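Local structure of toll-like receptor 6, Variable lymphocyte receptor B (Mus musculus, 3A79) at residues 76-82 / 101-106. The protein pairs with Toll-like receptor 2 to recognise diacylated lipopeptides in innate immunity, its leucine-rich-repeat ectodomain here being fused to part of a hagfish variable lymphocyte receptor. Coordinates in Å, arbitrary orientation, origin at the centre of the assembly. Numbering follows the deposited sequence.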
loop_
_atom_site.group_PDB
_atom_site.type_symbol
_atom_site.label_atom_id
_atom_site.label_comp_id
_atom_site.label_asym_id
_atom_site.label_seq_id
_atom_site.Cartn_x
_atom_site.Cartn_y
_atom_site.Cartn_z
ATOM N N SER B 76 15.664 17.459 53.560
ATOM C CA SER B 76 15.232 16.487 54.559
ATOM C C SER B 76 14.033 15.646 54.141
ATOM O O SER B 76 13.771 14.601 54.740
ATOM C CB SER B 76 14.918 17.187 55.886
ATOM O OG SER B 76 13.552 17.567 55.953
ATOM N N GLU B 77 13.312 16.088 53.118
ATOM C CA GLU B 77 12.060 15.440 52.737
ATOM C C GLU B 77 12.217 14.550 51.515
ATOM O O GLU B 77 11.256 13.912 51.089
ATOM C CB GLU B 77 11.002 16.497 52.429
ATOM C CG GLU B 77 9.656 16.223 53.047
ATOM C CD GLU B 77 9.495 16.941 54.369
ATOM O OE1 GLU B 77 8.718 17.919 54.401
ATOM O OE2 GLU B 77 10.156 16.545 55.361
ATOM N N LEU B 78 13.427 14.526 50.958
ATOM C CA LEU B 78 13.724 13.828 49.706
ATOM C C LEU B 78 13.286 12.367 49.720
ATOM O O LEU B 78 13.644 11.624 50.628
ATOM C CB LEU B 78 15.223 13.918 49.392
ATOM C CG LEU B 78 15.597 13.522 47.965
ATOM C CD1 LEU B 78 14.690 14.253 47.010
ATOM C CD2 LEU B 78 17.036 13.853 47.656
ATOM N N ARG B 79 12.503 11.968 48.722
ATOM C CA ARG B 79 12.109 10.576 48.562
ATOM C C ARG B 79 12.840 9.992 47.368
ATOM O O ARG B 79 13.281 8.844 47.385
ATOM C CB ARG B 79 10.608 10.441 48.316
ATOM C CG ARG B 79 9.692 10.824 49.463
ATOM C CD ARG B 79 8.228 10.558 49.070
ATOM N NE ARG B 79 7.772 11.361 47.921
ATOM C CZ ARG B 79 7.696 10.930 46.655
ATOM N NH1 ARG B 79 8.055 9.686 46.350
ATOM N NH2 ARG B 79 7.265 11.749 45.691
ATOM N N VAL B 80 12.964 10.792 46.325
ATOM C CA VAL B 80 13.530 10.330 45.070
ATOM C C VAL B 80 14.744 11.158 44.672
ATOM O O VAL B 80 14.711 12.386 44.713
ATOM C CB VAL B 80 12.476 10.398 43.957
ATOM C CG1 VAL B 80 13.093 10.102 42.595
ATOM C CG2 VAL B 80 11.307 9.465 44.292
ATOM N N LEU B 81 15.826 10.477 44.312
ATOM C CA LEU B 81 17.025 11.143 43.820
ATOM C C LEU B 81 17.523 10.382 42.602
ATOM O O LEU B 81 17.926 9.233 42.710
ATOM C CB LEU B 81 18.103 11.197 44.906
ATOM C CG LEU B 81 19.510 11.645 44.499
ATOM C CD1 LEU B 81 19.572 13.135 44.201
ATOM C CD2 LEU B 81 20.503 11.273 45.594
ATOM N N ARG B 82 17.455 11.009 41.435
ATOM C CA ARG B 82 17.899 10.360 40.212
ATOM C C ARG B 82 19.218 10.982 39.792
ATOM O O ARG B 82 19.300 12.175 39.557
ATOM C CB ARG B 82 16.837 10.446 39.111
ATOM C CG ARG B 82 15.435 10.041 39.600
ATOM C CD ARG B 82 14.456 9.652 38.480
ATOM N NE ARG B 82 13.879 10.810 37.789
ATOM C CZ ARG B 82 14.247 11.231 36.578
ATOM N NH1 ARG B 82 15.199 10.585 35.896
ATOM N NH2 ARG B 82 13.660 12.299 36.041
ATOM N N ASP B 101 14.081 9.782 54.448
ATOM C CA ASP B 101 12.863 9.421 53.741
ATOM C C ASP B 101 13.165 8.905 52.346
ATOM O O ASP B 101 12.254 8.528 51.600
ATOM C CB ASP B 101 11.922 10.626 53.651
ATOM C CG ASP B 101 11.193 10.904 54.957
ATOM O OD1 ASP B 101 11.275 10.066 55.883
ATOM O OD2 ASP B 101 10.534 11.964 55.054
ATOM N N LEU B 102 14.449 8.892 52.001
ATOM C CA LEU B 102 14.868 8.538 50.654
ATOM C C LEU B 102 14.505 7.091 50.320
ATOM O O LEU B 102 15.004 6.145 50.957
ATOM C CB LEU B 102 16.368 8.787 50.487
ATOM C CG LEU B 102 16.958 8.584 49.088
ATOM C CD1 LEU B 102 16.494 9.649 48.102
ATOM C CD2 LEU B 102 18.471 8.568 49.184
ATOM N N GLU B 103 13.630 6.915 49.331
ATOM C CA GLU B 103 13.255 5.567 48.914
ATOM C C GLU B 103 13.674 5.164 47.498
ATOM O O GLU B 103 13.719 3.976 47.177
ATOM C CB GLU B 103 11.768 5.302 49.138
ATOM C CG GLU B 103 10.848 6.431 48.799
ATOM C CD GLU B 103 9.499 6.258 49.470
ATOM O OE1 GLU B 103 8.490 6.097 48.750
ATOM O OE2 GLU B 103 9.452 6.257 50.722
ATOM N N TYR B 104 13.994 6.139 46.657
ATOM C CA TYR B 104 14.429 5.832 45.299
ATOM C C TYR B 104 15.748 6.539 45.010
ATOM O O TYR B 104 15.828 7.765 45.008
ATOM C CB TYR B 104 13.329 6.193 44.296
ATOM C CG TYR B 104 13.650 6.022 42.825
ATOM C CD1 TYR B 104 12.820 5.278 41.994
ATOM C CD2 TYR B 104 14.755 6.646 42.255
ATOM C CE1 TYR B 104 13.097 5.142 40.630
ATOM C CE2 TYR B 104 15.050 6.514 40.901
ATOM C CZ TYR B 104 14.219 5.766 40.090
ATOM O OH TYR B 104 14.524 5.660 38.746
ATOM N N LEU B 105 16.786 5.740 44.791
ATOM C CA LEU B 105 18.111 6.243 44.471
ATOM C C LEU B 105 18.619 5.549 43.209
ATOM O O LEU B 105 18.713 4.325 43.165
ATOM C CB LEU B 105 19.061 5.999 45.648
ATOM C CG LEU B 105 20.556 6.247 45.442
ATOM C CD1 LEU B 105 20.783 7.551 44.721
ATOM C CD2 LEU B 105 21.286 6.239 46.777
ATOM N N ASP B 106 18.919 6.334 42.178
ATOM C CA ASP B 106 19.403 5.798 40.906
ATOM C C ASP B 106 20.768 6.387 40.560
ATOM O O ASP B 106 20.865 7.498 40.044
ATOM C CB ASP B 106 18.395 6.065 39.773
ATOM C CG ASP B 106 18.921 5.651 38.397
ATOM O OD1 ASP B 106 19.718 4.698 38.304
ATOM O OD2 ASP B 106 18.530 6.281 37.399
#
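Two successive leucine-rich repeats of the Toll-like receptor 6 part stack here, each contributing one short parallel strand, 80-82 and 104-106, to the sheet along the concave face of the solenoid; the strand directions differ by 7° and the axes approach to 4.8 Å. D101 points its CA-to-CB bond toward segment 76-82, its CB 4.2 Å from E77 O, while E77 itself turns to a salt bridge with R53. L102 dips into the interior, where its CD1 lies 4.0 Å from L78 CG and 3.9 Å from L81 CB. R79 O accepts hydrogen bonds from both E103 N (2.8 Å) and Y104 N (2.9 Å). E103 OE1 stays 4.3 Å from R79 NH1, too far for a salt bridge. Y104 O accepts a hydrogen bond from L81 N (2.8 Å); on the concave face Y104 CB meets V80 CG2 at 3.8 Å, Y104 CE2 meets R82 CG at 3.8 Å, and the ring stacks on H125 of the following repeat. L105 points the other way, its CD1 3.8 Å from L81 CD2; F96, between the strands, touches L81, L102 and L105. D106 N donates a hydrogen bond to L81 O (3.1 Å), while its OD2 is hydrogen-bonded to S84 OG and its OD1 to S108 OG. Main-chain hydrogen bonds thus join the strands edge to edge, leucines build the continuous hydrophobic core, and valine, arginine, tyrosine and aspartate share the concave face.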